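Local coordinates for HTH-type transcriptional regulator PrpR (Mycobacterium tuberculosis, PDB 6D2S), which regulates transcription of the enzymes that break down short-chain fatty acids through the glyoxylate and methylcitrate cycles in Mycobacterium tuberculosis, at residues 80-83 and 84-88; 159-162 and 163-167; 92-95 and 96-99; 67-71 and 72-76; 45-48 and 49-53. All coordinates share one frame; numbering follows the deposited sequence. Where two conformers were deposited one is given.

Interaction 1. Residues 80-83 and 84-88; sequences HWLM and PGQRA
The guanidinium of R87 meets the carbonyl oxygen of H80 at its edge, nearly in plane, while the carbonyl oxygen of L82 approaches it obliquely. The indole of W81 has L82 CD2 over one face, displaced toward the rim, and H80 CE1 at its edge; the imidazole of H80 carries W81 CB, similarly offset. R87 NH2 bonds H80 O at 2.9 Å, and a more bent bond, 136° at the hydrogen, runs from R87 NE to L82 O, also 2.9 Å. The arm is extended from CG to NE and runs back beside the loop. Its backbone N closes the first helical turn on M83 O at 2.9 Å, nearly straight, M83 being the N-cap of helix 84-99. L82 CB packs on R87 CG and on Q86 CB, both at 3.9 Å. The amide oxygen of Q86 turns to Q90. The R87 side chain also touches D40 of helix 39-51 and I57 of strand 54-58. R87 thus bonds three carbonyls, those of H80 and L82 through its guanidinium and that of M83 through its backbone N, which probably helps to set how the loop enters the helix.

Interaction 2. Residues 159-162 and 163-167; sequences FGVG and FETVC
V161 and G162 lead into helix 163-170, and the contact divides into one backbone bond, a small apolar cluster and a polar end that looks elsewhere. The hydrogen bond runs from V166 N to G162 O, 3.1 Å with 164° at the hydrogen, and closes the first turn behind G162, the N-cap residue. C167 N follows on F163 O at 3.0 Å in the next step of the helix.

The apolar part rests on V161. With CG1 anti to the carbonyl carbon (chi1 -61°), V161 CG2 falls between the backbone N and the carbonyl carbon and meets CG2 of V166 at 3.6 Å, the two valines crossing at about a right angle. Alongside, T165 CG2 comes within 4.0 Å of V161 CB, so a methyl of the threonine rather than its hydroxyl fills this side. V166 continues the packing outward onto I152 and L155 of helix 152-159 and F141 of helix 138-147.

Of the polar groups, the carboxylate of E164 turns away to accept a hydrogen bond at OE2 from the backbone N of L255, with a bound calcium ion about 4 Å from the side chain at the nearest atoms. With every touching residue buried, the chemistry implies an apolar, buried turn between two helices, in which the carbonyls of G162 and F163 are taken up by helix N-H groups and the carboxylate oxygen OE2 by the backbone N of L255.

Interaction 3. Residues 92-95 and 96-99; sequences ATQL and ALVG
A92 to G99 are the last two turns of the α-helix 84-99, and their contact is the helix's own i to i+4 hydrogen-bond ladder with the side chains that ride on it. This largely buried end of the helix lies in the IrrE N-terminal-like region, which belongs to the peptidase MA clan. A96 N bonds A92 O at 3.0 Å, L97 N bonds T93 O at 3.1 Å and V98 N bonds Q94 O at 2.9 Å. The last rung, G99 N to L95 O, is the shortest at 2.7 Å, with 147° at the hydrogen. Here the backbone drifts from ideal helix values: phi reaches -99° at V98 and -111° at G99.

Side chains cover the rungs. L97 lays CG against T93 O, and its CD1 comes loosely toward the T93 methyl. The T93 hydroxyl is spent on the carbonyl of F89, one turn earlier. L95 starts away from the second turn, toward M47 and F51 of helix 39-51. Q94 also starts away, but its chain, bent at chi2, brings its end back beside V98 and L97, next to R67 and Y69 of strand 67-70. A96 and L97 pack instead on F130 and A127 of helix 116-135, so this end is packed by helix 39-51, helix 116-135 and strand 67-70. V98 sits over the C-terminal carbonyls with one methyl in a cramped place: CG2, between its own backbone N and carbonyl carbon, rests 3.3 Å from Q94 O and 3.6 Å from L95 O, while V98 N adds a weak bond of 3.4 Å to L95 O.

Interaction 4. Residues 67-71 and 72-76; sequences RRYHP and DTKVL
H70 and V75 form the backbone centre of this hairpin, bonded in both directions: H70 N gives a straight bond of 2.7 Å to V75 O, and V75 N returns one of 3.2 Å to H70 O. That same oxygen also takes weak bonds from K74 N at 2.8 Å and from T73 N at 3.4 Å, so it faces three consecutive N-H groups, though only V75 N makes a good bond. The side-chain polar ends find partners elsewhere: H70 NE2 with NH1 of R77, R67 NH1 with Q90, K74 NZ with the carbonyl of F51.

In the next, non-hydrogen-bonded pair, Y69 stands beside L76, with Y69 CB 4.0 Å from L76 CD1. L76 CB lies at the edge of the tyrosine ring, near its plane. The ring extends toward the turn because CG is anti to the backbone N (chi1 -176°), bringing OH alongside K74, 3.8 Å from its CA.

K74, with phi +58°, and V75 together face H70, which is the G1 bulge, here set at the end of a tight turn. The arrangement is that of a bulged antiparallel hairpin, its strand 67-70 forming one edge of a three-stranded mixed sheet.

Interaction 5. Residues 45-48 and 49-53; sequences ELMR and DRFGI
M47, F51 and I53 make the tight side of this helix end, while E45, R48 and D49 make the loose one. On the packed side M47 bends twice along its chain so that SD lies beside F51, 4.1 Å from CD1. The sulfur is 5.2 Å from the ring centroid and 57° off its normal, an oblique Met-aromatic contact. The terminal methyl CE then reaches I53 CD1 at 4.0 Å, with the two side chains lying side by side.

M47 O is equally busy: F51 N and I53 N, each at 3.1 Å, come to it from opposite faces of its carbonyl plane. G52 N turns back to R48 O at 3.0 Å. The phi of G52 is +68°, and here the chain leaves the helix after a widened, pi-type turn.

On the solvent side the backbone is still firmly bonded, D49 N to E45 O at 2.9 Å, but the side chains are loosely placed. E45 and D49 cross obliquely with their carboxylates 4.0 Å apart, OE1 to OD2, a pairing of like charges that probably costs some energy. R48 NH1 may ease it, though at 4.2 Å from D49 OD1 it falls short of a salt bridge.

The apolar edge turns inward, M47 onto I91 of helix 84-99 and I53 onto V98 of the same helix. I53 also touches K74, at the hairpin turn between strands 67-70 and 75-79.

Overall arrangement
Interactions 3, 4 and 5 form one neighbourhood, with centres 11 to 12 Å apart: helix 84-99 packs against both the end of helix 39-51 and the hairpin, and those two also touch each other. Interaction 1 uses the other end of that helix, about 16 Å from interaction 3 between centres. Interaction 2, nearest the middle of the chain, is about 12 Å from interaction 1 between centres but 20 Å or more from interactions 3 to 5. Interactions 2 and 3 are buried and mostly apolar beyond their backbone bonds; interaction 4 is a surface hairpin, polar at its turn. Interactions 1 and 5 are mixed, one with an arginine gripping carbonyls, the other with two neighbouring carboxylates on its outer side and methionine packing within.

Interaction 1. Residues 80-83 and 84-88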
loop_
_atom_site.group_PDB
_atom_site.type_symbol
_atom_site.label_atom_id
_atom_site.label_comp_id
_atom_site.label_asym_id
_atom_site.label_seq_id
_atom_site.Cartn_x
_atom_site.Cartn_y
_atom_site.Cartn_z
ATOM N N HIS A 80 -7.592 5.762 18.115
ATOM C CA HIS A 80 -6.809 6.917 18.555
ATOM C C HIS A 80 -5.309 6.652 18.518
ATOM O O HIS A 80 -4.522 7.599 18.403
ATOM C CB HIS A 80 -7.233 7.307 19.975
ATOM C CG HIS A 80 -6.662 6.413 21.031
ATOM N ND1 HIS A 80 -6.978 5.074 21.125
ATOM C CD2 HIS A 80 -5.757 6.655 22.010
ATOM C CE1 HIS A 80 -6.307 4.534 22.127
ATOM N NE2 HIS A 80 -5.561 5.473 22.683
ATOM N N TRP A 81 -4.884 5.395 18.636
ATOM C CA TRP A 81 -3.451 5.126 18.643
ATOM C C TRP A 81 -2.827 5.175 17.252
ATOM O O TRP A 81 -1.609 4.999 17.133
ATOM C CB TRP A 81 -3.162 3.772 19.304
ATOM C CG TRP A 81 -3.940 2.612 18.762
ATOM C CD1 TRP A 81 -5.152 2.161 19.197
ATOM C CD2 TRP A 81 -3.552 1.743 17.687
ATOM N NE1 TRP A 81 -5.542 1.064 18.459
ATOM C CE2 TRP A 81 -4.580 0.792 17.525
ATOM C CE3 TRP A 81 -2.433 1.678 16.850
ATOM C CZ2 TRP A 81 -4.522 -0.214 16.556
ATOM C CZ3 TRP A 81 -2.373 0.678 15.895
ATOM C CH2 TRP A 81 -3.413 -0.254 15.756
ATOM N N LEU A 82 -3.614 5.426 16.208
ATOM C CA LEU A 82 -3.064 5.569 14.867
ATOM C C LEU A 82 -2.507 6.968 14.643
ATOM O O LEU A 82 -3.060 7.956 15.136
ATOM C CB LEU A 82 -4.139 5.289 13.814
ATOM C CG LEU A 82 -4.781 3.907 13.823
ATOM C CD1 LEU A 82 -5.940 3.872 12.831
ATOM C CD2 LEU A 82 -3.750 2.805 13.499
ATOM N N MET A 83 -1.399 7.045 13.899
ATOM C CA MET A 83 -0.874 8.329 13.462
ATOM C C MET A 83 -1.762 8.911 12.367
ATOM O O MET A 83 -2.579 8.199 11.773
ATOM C CB MET A 83 0.559 8.180 12.953
ATOM C CG MET A 83 1.565 7.813 14.022
ATOM S SD MET A 83 1.681 9.086 15.286
ATOM C CE MET A 83 2.239 10.488 14.322
ATOM N N PRO A 84 -1.628 10.214 12.085
ATOM C CA PRO A 84 -2.509 10.839 11.079
ATOM C C PRO A 84 -2.568 10.102 9.753
ATOM O O PRO A 84 -3.646 10.001 9.149
ATOM C CB PRO A 84 -1.903 12.240 10.926
ATOM C CG PRO A 84 -1.319 12.523 12.287
ATOM C CD PRO A 84 -0.744 11.199 12.737
ATOM N N GLY A 85 -1.442 9.563 9.286
ATOM C CA GLY A 85 -1.462 8.859 8.014
ATOM C C GLY A 85 -2.341 7.625 8.051
ATOM O O GLY A 85 -3.080 7.346 7.100
ATOM N N GLN A 86 -2.266 6.857 9.144
ATOM C CA GLN A 86 -3.117 5.672 9.256
ATOM C C GLN A 86 -4.563 6.035 9.558
ATOM O O GLN A 86 -5.475 5.334 9.108
ATOM C CB GLN A 86 -2.584 4.716 10.326
ATOM C CG GLN A 86 -1.842 3.519 9.733
ATOM C CD GLN A 86 -2.661 2.775 8.670
ATOM O OE1 GLN A 86 -3.632 2.072 8.979
ATOM N NE2 GLN A 86 -2.268 2.934 7.411
ATOM N N ARG A 87 -4.803 7.101 10.326
ATOM C CA ARG A 87 -6.172 7.599 10.444
ATOM C C ARG A 87 -6.754 7.890 9.065
ATOM O O ARG A 87 -7.864 7.462 8.737
ATOM C CB ARG A 87 -6.210 8.853 11.320
ATOM C CG ARG A 87 -5.830 8.589 12.771
ATOM C CD ARG A 87 -5.858 9.864 13.611
ATOM N NE ARG A 87 -5.434 9.594 14.985
ATOM C CZ ARG A 87 -5.587 10.442 16.001
ATOM N NH1 ARG A 87 -6.168 11.618 15.802
ATOM N NH2 ARG A 87 -5.175 10.109 17.220
ATOM N N ALA A 88 -6.009 8.627 8.239
ATOM C CA ALA A 88 -6.470 8.907 6.885
ATOM C C ALA A 88 -6.712 7.617 6.113
ATOM O O ALA A 88 -7.719 7.486 5.400
ATOM C CB ALA A 88 -5.446 9.774 6.149
#

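Interaction 2. Residues 159-162 and 163-167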
loop_
_atom_site.group_PDB
_atom_site.type_symbol
_atom_site.label_atom_id
_atom_site.label_comp_id
_atom_site.label_asym_id
_atom_site.label_seq_id
_atom_site.Cartn_x
_atom_site.Cartn_y
_atom_site.Cartn_z
ATOM N N PHE A 159 4.676 12.455 2.605
ATOM C CA PHE A 159 3.234 12.230 2.561
ATOM C C PHE A 159 2.644 11.865 3.916
ATOM O O PHE A 159 1.414 11.828 4.046
ATOM C CB PHE A 159 2.892 11.148 1.530
ATOM C CG PHE A 159 3.137 11.593 0.123
ATOM C CD1 PHE A 159 2.174 12.310 -0.565
ATOM C CD2 PHE A 159 4.349 11.343 -0.498
ATOM C CE1 PHE A 159 2.396 12.745 -1.865
ATOM C CE2 PHE A 159 4.580 11.777 -1.803
ATOM C CZ PHE A 159 3.604 12.481 -2.486
ATOM N N GLY A 160 3.484 11.642 4.924
ATOM C CA GLY A 160 3.013 11.323 6.261
ATOM C C GLY A 160 2.508 9.910 6.433
ATOM O O GLY A 160 1.580 9.680 7.224
ATOM N N VAL A 161 3.096 8.945 5.728
ATOM C CA VAL A 161 2.638 7.564 5.767
ATOM C C VAL A 161 3.810 6.654 6.118
ATOM O O VAL A 161 4.975 7.051 6.073
ATOM C CB VAL A 161 1.982 7.133 4.437
ATOM C CG1 VAL A 161 0.765 8.013 4.146
ATOM C CG2 VAL A 161 2.983 7.220 3.290
ATOM N N GLY A 162 3.481 5.405 6.461
ATOM C CA GLY A 162 4.490 4.458 6.892
ATOM C C GLY A 162 5.241 3.790 5.746
ATOM O O GLY A 162 4.861 3.857 4.580
ATOM N N PHE A 163 6.334 3.128 6.126
ATOM C CA PHE A 163 7.256 2.520 5.168
ATOM C C PHE A 163 6.551 1.522 4.246
ATOM O O PHE A 163 6.728 1.566 3.023
ATOM C CB PHE A 163 8.389 1.848 5.943
ATOM C CG PHE A 163 9.557 1.434 5.093
ATOM C CD1 PHE A 163 9.596 0.179 4.518
ATOM C CD2 PHE A 163 10.623 2.299 4.890
ATOM C CE1 PHE A 163 10.681 -0.214 3.748
ATOM C CE2 PHE A 163 11.708 1.914 4.122
ATOM C CZ PHE A 163 11.732 0.658 3.545
ATOM N N GLU A 164 5.752 0.601 4.807
ATOM C CA GLU A 164 5.121 -0.385 3.933
ATOM C C GLU A 164 4.038 0.245 3.067
ATOM O O GLU A 164 3.758 -0.260 1.973
ATOM C CB GLU A 164 4.553 -1.562 4.738
ATOM C CG GLU A 164 3.345 -1.238 5.603
ATOM C CD GLU A 164 3.724 -0.809 7.013
ATOM O OE1 GLU A 164 4.792 -0.166 7.192
ATOM O OE2 GLU A 164 2.949 -1.134 7.943
ATOM N N THR A 165 3.425 1.343 3.529
ATOM C CA THR A 165 2.434 2.032 2.705
ATOM C C THR A 165 3.085 2.631 1.465
ATOM O O THR A 165 2.541 2.524 0.361
ATOM C CB THR A 165 1.728 3.110 3.535
ATOM O OG1 THR A 165 1.160 2.503 4.704
ATOM C CG2 THR A 165 0.611 3.792 2.733
ATOM N N VAL A 166 4.264 3.243 1.627
ATOM C CA VAL A 166 5.024 3.733 0.473
ATOM C C VAL A 166 5.403 2.578 -0.446
ATOM O O VAL A 166 5.238 2.658 -1.667
ATOM C CB VAL A 166 6.281 4.496 0.927
ATOM C CG1 VAL A 166 7.118 4.908 -0.297
ATOM C CG2 VAL A 166 5.909 5.734 1.776
ATOM N N CYS A 167 5.963 1.505 0.125
ATOM C CA CYS A 167 6.420 0.382 -0.704
ATOM C C CYS A 167 5.272 -0.201 -1.509
ATOM O O CYS A 167 5.410 -0.491 -2.704
ATOM C CB CYS A 167 7.045 -0.715 0.152
ATOM S SG CYS A 167 8.632 -0.325 0.826
#

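Interaction 3. Residues 92-95 and 96-99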
loop_
_atom_site.group_PDB
_atom_site.type_symbol
_atom_site.label_atom_id
_atom_site.label_comp_id
_atom_site.label_asym_id
_atom_site.label_seq_id
_atom_site.Cartn_x
_atom_site.Cartn_y
_atom_site.Cartn_z
ATOM N N ALA A 92 -10.242 6.680 4.354
ATOM C CA ALA A 92 -10.346 6.503 2.913
ATOM C C ALA A 92 -10.764 5.083 2.554
ATOM O O ALA A 92 -11.454 4.877 1.547
ATOM C CB ALA A 92 -9.006 6.867 2.244
ATOM N N THR A 93 -10.379 4.100 3.371
ATOM C CA THR A 93 -10.864 2.739 3.160
ATOM C C THR A 93 -12.378 2.684 3.300
ATOM O O THR A 93 -13.069 2.126 2.441
ATOM C CB THR A 93 -10.187 1.766 4.128
ATOM O OG1 THR A 93 -8.786 1.707 3.841
ATOM C CG2 THR A 93 -10.770 0.346 3.960
ATOM N N GLN A 94 -12.920 3.314 4.354
ATOM C CA GLN A 94 -14.372 3.353 4.519
ATOM C C GLN A 94 -15.039 4.160 3.410
ATOM O O GLN A 94 -16.145 3.819 2.969
ATOM C CB GLN A 94 -14.738 3.929 5.893
ATOM C CG GLN A 94 -16.208 3.734 6.255
ATOM C CD GLN A 94 -16.547 2.268 6.413
ATOM O OE1 GLN A 94 -17.590 1.791 5.941
ATOM N NE2 GLN A 94 -15.663 1.537 7.081
ATOM N N LEU A 95 -14.382 5.229 2.941
ATOM C CA LEU A 95 -14.919 6.007 1.826
ATOM C C LEU A 95 -15.108 5.129 0.594
ATOM O O LEU A 95 -16.125 5.228 -0.107
ATOM C CB LEU A 95 -13.984 7.179 1.505
ATOM C CG LEU A 95 -14.138 7.896 0.149
ATOM C CD1 LEU A 95 -15.540 8.385 -0.080
ATOM C CD2 LEU A 95 -13.141 9.066 0.042
ATOM N N ALA A 96 -14.148 4.247 0.331
ATOM C CA ALA A 96 -14.302 3.310 -0.779
ATOM C C ALA A 96 -15.467 2.366 -0.539
ATOM O O ALA A 96 -16.270 2.118 -1.442
ATOM C CB ALA A 96 -13.014 2.510 -0.989
ATOM N N LEU A 97 -15.555 1.801 0.664
ATOM C CA LEU A 97 -16.626 0.853 0.953
ATOM C C LEU A 97 -18.009 1.480 0.796
ATOM O O LEU A 97 -18.946 0.796 0.361
ATOM C CB LEU A 97 -16.432 0.284 2.364
ATOM C CG LEU A 97 -15.186 -0.604 2.515
ATOM C CD1 LEU A 97 -14.951 -1.021 3.977
ATOM C CD2 LEU A 97 -15.277 -1.832 1.615
ATOM N N VAL A 98 -18.164 2.775 1.105
ATOM C CA VAL A 98 -19.495 3.389 1.084
ATOM C C VAL A 98 -19.760 4.177 -0.195
ATOM O O VAL A 98 -20.912 4.286 -0.632
ATOM C CB VAL A 98 -19.731 4.297 2.313
ATOM C CG1 VAL A 98 -19.530 3.522 3.618
ATOM C CG2 VAL A 98 -18.875 5.558 2.251
ATOM N N GLY A 99 -18.721 4.744 -0.795
ATOM C CA GLY A 99 -18.903 5.621 -1.940
ATOM C C GLY A 99 -18.412 5.079 -3.263
ATOM O O GLY A 99 -18.699 5.652 -4.317
#

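Interaction 4. Residues 67-71 and 72-76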
loop_
_atom_site.group_PDB
_atom_site.type_symbol
_atom_site.label_atom_id
_atom_site.label_comp_id
_atom_site.label_asym_id
_atom_site.label_seq_id
_atom_site.Cartn_x
_atom_site.Cartn_y
_atom_site.Cartn_z
ATOM N N ARG A 67 -10.665 0.499 13.019
ATOM C CA ARG A 67 -11.861 1.284 12.769
ATOM C C ARG A 67 -13.084 0.426 13.052
ATOM O O ARG A 67 -13.007 -0.806 13.106
ATOM C CB ARG A 67 -11.900 1.819 11.329
ATOM C CG ARG A 67 -12.243 0.745 10.296
ATOM C CD ARG A 67 -12.280 1.293 8.860
ATOM N NE ARG A 67 -12.668 0.222 7.951
ATOM C CZ ARG A 67 -11.819 -0.637 7.392
ATOM N NH1 ARG A 67 -10.510 -0.551 7.628
ATOM N NH2 ARG A 67 -12.280 -1.589 6.593
ATOM N N ARG A 68 -14.212 1.103 13.254
ATOM C CA ARG A 68 -15.512 0.450 13.374
ATOM C C ARG A 68 -16.543 1.394 12.781
ATOM O O ARG A 68 -16.688 2.525 13.254
ATOM C CB ARG A 68 -15.857 0.118 14.833
ATOM C CG ARG A 68 -17.142 -0.700 15.013
ATOM C CD ARG A 68 -16.989 -2.096 14.428
ATOM N NE ARG A 68 -18.242 -2.849 14.396
ATOM C CZ ARG A 68 -18.557 -3.812 15.256
ATOM N NH1 ARG A 68 -17.716 -4.145 16.227
ATOM N NH2 ARG A 68 -19.712 -4.447 15.143
ATOM N N TYR A 69 -17.243 0.943 11.745
ATOM C CA TYR A 69 -18.282 1.742 11.130
ATOM C C TYR A 69 -19.620 1.416 11.786
ATOM O O TYR A 69 -19.947 0.244 11.993
ATOM C CB TYR A 69 -18.329 1.491 9.622
ATOM C CG TYR A 69 -19.326 2.375 8.922
ATOM C CD1 TYR A 69 -19.278 3.754 9.080
ATOM C CD2 TYR A 69 -20.312 1.838 8.100
ATOM C CE1 TYR A 69 -20.180 4.575 8.456
ATOM C CE2 TYR A 69 -21.220 2.658 7.463
ATOM C CZ TYR A 69 -21.147 4.023 7.644
ATOM O OH TYR A 69 -22.050 4.851 7.027
ATOM N N HIS A 70 -20.372 2.460 12.135
ATOM C CA HIS A 70 -21.699 2.354 12.735
ATOM C C HIS A 70 -22.720 2.776 11.681
ATOM O O HIS A 70 -23.105 3.954 11.610
ATOM C CB HIS A 70 -21.801 3.228 13.991
ATOM C CG HIS A 70 -20.948 2.755 15.132
ATOM N ND1 HIS A 70 -21.481 2.280 16.314
ATOM C CD2 HIS A 70 -19.602 2.689 15.276
ATOM C CE1 HIS A 70 -20.501 1.937 17.132
ATOM N NE2 HIS A 70 -19.350 2.172 16.525
ATOM N N PRO A 71 -23.200 1.851 10.848
ATOM C CA PRO A 71 -24.028 2.257 9.696
ATOM C C PRO A 71 -25.373 2.838 10.076
ATOM O O PRO A 71 -25.951 3.592 9.282
ATOM C CB PRO A 71 -24.194 0.956 8.905
ATOM C CG PRO A 71 -24.018 -0.126 9.915
ATOM C CD PRO A 71 -23.004 0.395 10.912
ATOM N N ASP A 72 -25.894 2.523 11.260
ATOM C CA ASP A 72 -27.242 2.957 11.598
ATOM C C ASP A 72 -27.313 4.439 11.939
ATOM O O ASP A 72 -28.383 5.040 11.818
ATOM C CB ASP A 72 -27.773 2.096 12.750
ATOM C CG ASP A 72 -27.777 0.616 12.396
ATOM O OD1 ASP A 72 -28.748 0.162 11.755
ATOM O OD2 ASP A 72 -26.788 -0.085 12.700
ATOM N N THR A 73 -26.206 5.040 12.370
ATOM C CA THR A 73 -26.143 6.479 12.601
ATOM C C THR A 73 -25.028 7.133 11.783
ATOM O O THR A 73 -24.743 8.321 11.973
ATOM C CB THR A 73 -25.955 6.761 14.100
ATOM O OG1 THR A 73 -25.925 8.174 14.331
ATOM C CG2 THR A 73 -24.656 6.146 14.603
ATOM N N LYS A 74 -24.388 6.381 10.888
ATOM C CA LYS A 74 -23.371 6.896 9.961
ATOM C C LYS A 74 -22.213 7.558 10.711
ATOM O O LYS A 74 -21.855 8.715 10.477
ATOM C CB LYS A 74 -23.997 7.860 8.946
ATOM C CG LYS A 74 -25.075 7.213 8.080
ATOM C CD LYS A 74 -25.388 8.055 6.854
ATOM C CE LYS A 74 -25.848 9.448 7.241
ATOM N NZ LYS A 74 -26.073 10.300 6.039
ATOM N N VAL A 75 -21.625 6.796 11.624
ATOM C CA VAL A 75 -20.453 7.231 12.377
ATOM C C VAL A 75 -19.324 6.259 12.097
ATOM O O VAL A 75 -19.513 5.044 12.193
ATOM C CB VAL A 75 -20.736 7.297 13.891
ATOM C CG1 VAL A 75 -19.413 7.424 14.669
ATOM C CG2 VAL A 75 -21.658 8.458 14.210
ATOM N N LEU A 76 -18.137 6.789 11.786
ATOM C CA LEU A 76 -16.948 5.962 11.627
ATOM C C LEU A 76 -16.009 6.275 12.783
ATOM O O LEU A 76 -15.500 7.397 12.884
ATOM C CB LEU A 76 -16.249 6.219 10.292
ATOM C CG LEU A 76 -14.932 5.446 10.134
ATOM C CD1 LEU A 76 -15.189 3.941 10.077
ATOM C CD2 LEU A 76 -14.173 5.906 8.891
#

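Interaction 5. Residues 45-48 and 49-53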
loop_
_atom_site.group_PDB
_atom_site.type_symbol
_atom_site.label_atom_id
_atom_site.label_comp_id
_atom_site.label_asym_id
_atom_site.label_seq_id
_atom_site.Cartn_x
_atom_site.Cartn_y
_atom_site.Cartn_z
ATOM N N GLU A 45 -13.732 15.872 6.837
ATOM C CA GLU A 45 -14.609 16.887 6.262
ATOM C C GLU A 45 -15.310 16.366 5.013
ATOM O O GLU A 45 -16.521 16.555 4.849
ATOM C CB GLU A 45 -13.803 18.152 5.941
ATOM C CG GLU A 45 -14.638 19.322 5.455
ATOM C CD GLU A 45 -13.801 20.558 5.172
ATOM O OE1 GLU A 45 -13.776 21.016 4.008
ATOM O OE2 GLU A 45 -13.160 21.069 6.115
ATOM N N LEU A 46 -14.560 15.722 4.109
ATOM C CA LEU A 46 -15.173 15.146 2.914
ATOM C C LEU A 46 -16.252 14.130 3.287
ATOM O O LEU A 46 -17.352 14.135 2.717
ATOM C CB LEU A 46 -14.095 14.499 2.036
ATOM C CG LEU A 46 -14.506 13.784 0.750
ATOM C CD1 LEU A 46 -15.282 14.721 -0.149
ATOM C CD2 LEU A 46 -13.267 13.246 0.021
ATOM N N MET A 47 -15.958 13.254 4.251
ATOM C CA MET A 47 -16.936 12.233 4.630
ATOM C C MET A 47 -18.225 12.862 5.135
ATOM O O MET A 47 -19.324 12.397 4.806
ATOM C CB MET A 47 -16.343 11.301 5.690
ATOM C CG MET A 47 -15.267 10.386 5.124
ATOM S SD MET A 47 -16.013 9.120 4.072
ATOM C CE MET A 47 -16.110 7.749 5.223
ATOM N N ARG A 48 -18.110 13.922 5.941
ATOM C CA ARG A 48 -19.285 14.640 6.428
ATOM C C ARG A 48 -20.031 15.321 5.285
ATOM O O ARG A 48 -21.257 15.204 5.164
ATOM C CB ARG A 48 -18.832 15.674 7.468
ATOM C CG ARG A 48 -19.907 16.328 8.280
ATOM C CD ARG A 48 -19.262 17.151 9.401
ATOM N NE ARG A 48 -20.252 17.937 10.124
ATOM C CZ ARG A 48 -20.636 19.153 9.764
ATOM N NH1 ARG A 48 -20.100 19.723 8.690
ATOM N NH2 ARG A 48 -21.554 19.794 10.475
ATOM N N ASP A 49 -19.297 16.045 4.437
ATOM C CA ASP A 49 -19.917 16.867 3.399
ATOM C C ASP A 49 -20.601 16.015 2.339
ATOM O O ASP A 49 -21.703 16.343 1.885
ATOM C CB ASP A 49 -18.856 17.749 2.742
ATOM C CG ASP A 49 -18.455 18.935 3.601
ATOM O OD1 ASP A 49 -19.107 19.178 4.638
ATOM O OD2 ASP A 49 -17.475 19.621 3.230
ATOM N N ARG A 50 -19.956 14.930 1.921
ATOM C CA ARG A 50 -20.414 14.147 0.783
ATOM C C ARG A 50 -21.347 13.010 1.174
ATOM O O ARG A 50 -22.268 12.693 0.414
ATOM C CB ARG A 50 -19.201 13.589 0.035
ATOM C CG ARG A 50 -19.507 12.909 -1.284
ATOM C CD ARG A 50 -18.245 12.278 -1.851
ATOM N NE ARG A 50 -18.443 11.721 -3.184
ATOM C CZ ARG A 50 -17.988 12.280 -4.300
ATOM N NH1 ARG A 50 -17.302 13.415 -4.241
ATOM N NH2 ARG A 50 -18.213 11.700 -5.470
ATOM N N PHE A 51 -21.142 12.389 2.344
ATOM C CA PHE A 51 -21.941 11.238 2.753
ATOM C C PHE A 51 -22.683 11.422 4.059
ATOM O O PHE A 51 -23.493 10.558 4.414
ATOM C CB PHE A 51 -21.057 9.988 2.868
ATOM C CG PHE A 51 -20.356 9.650 1.608
ATOM C CD1 PHE A 51 -19.047 10.048 1.397
ATOM C CD2 PHE A 51 -21.017 8.967 0.603
ATOM C CE1 PHE A 51 -18.410 9.755 0.218
ATOM C CE2 PHE A 51 -20.382 8.671 -0.577
ATOM C CZ PHE A 51 -19.080 9.066 -0.777
ATOM N N GLY A 52 -22.472 12.524 4.765
ATOM C CA GLY A 52 -23.086 12.643 6.063
ATOM C C GLY A 52 -22.522 11.684 7.082
ATOM O O GLY A 52 -23.166 11.433 8.099
ATOM N N ILE A 53 -21.326 11.152 6.846
ATOM C CA ILE A 53 -20.680 10.265 7.803
ATOM C C ILE A 53 -19.799 11.101 8.714
ATOM O O ILE A 53 -18.996 11.910 8.241
ATOM C CB ILE A 53 -19.867 9.181 7.087
ATOM C CG1 ILE A 53 -20.811 8.253 6.323
ATOM C CG2 ILE A 53 -18.996 8.411 8.095
ATOM C CD1 ILE A 53 -20.102 7.334 5.388
#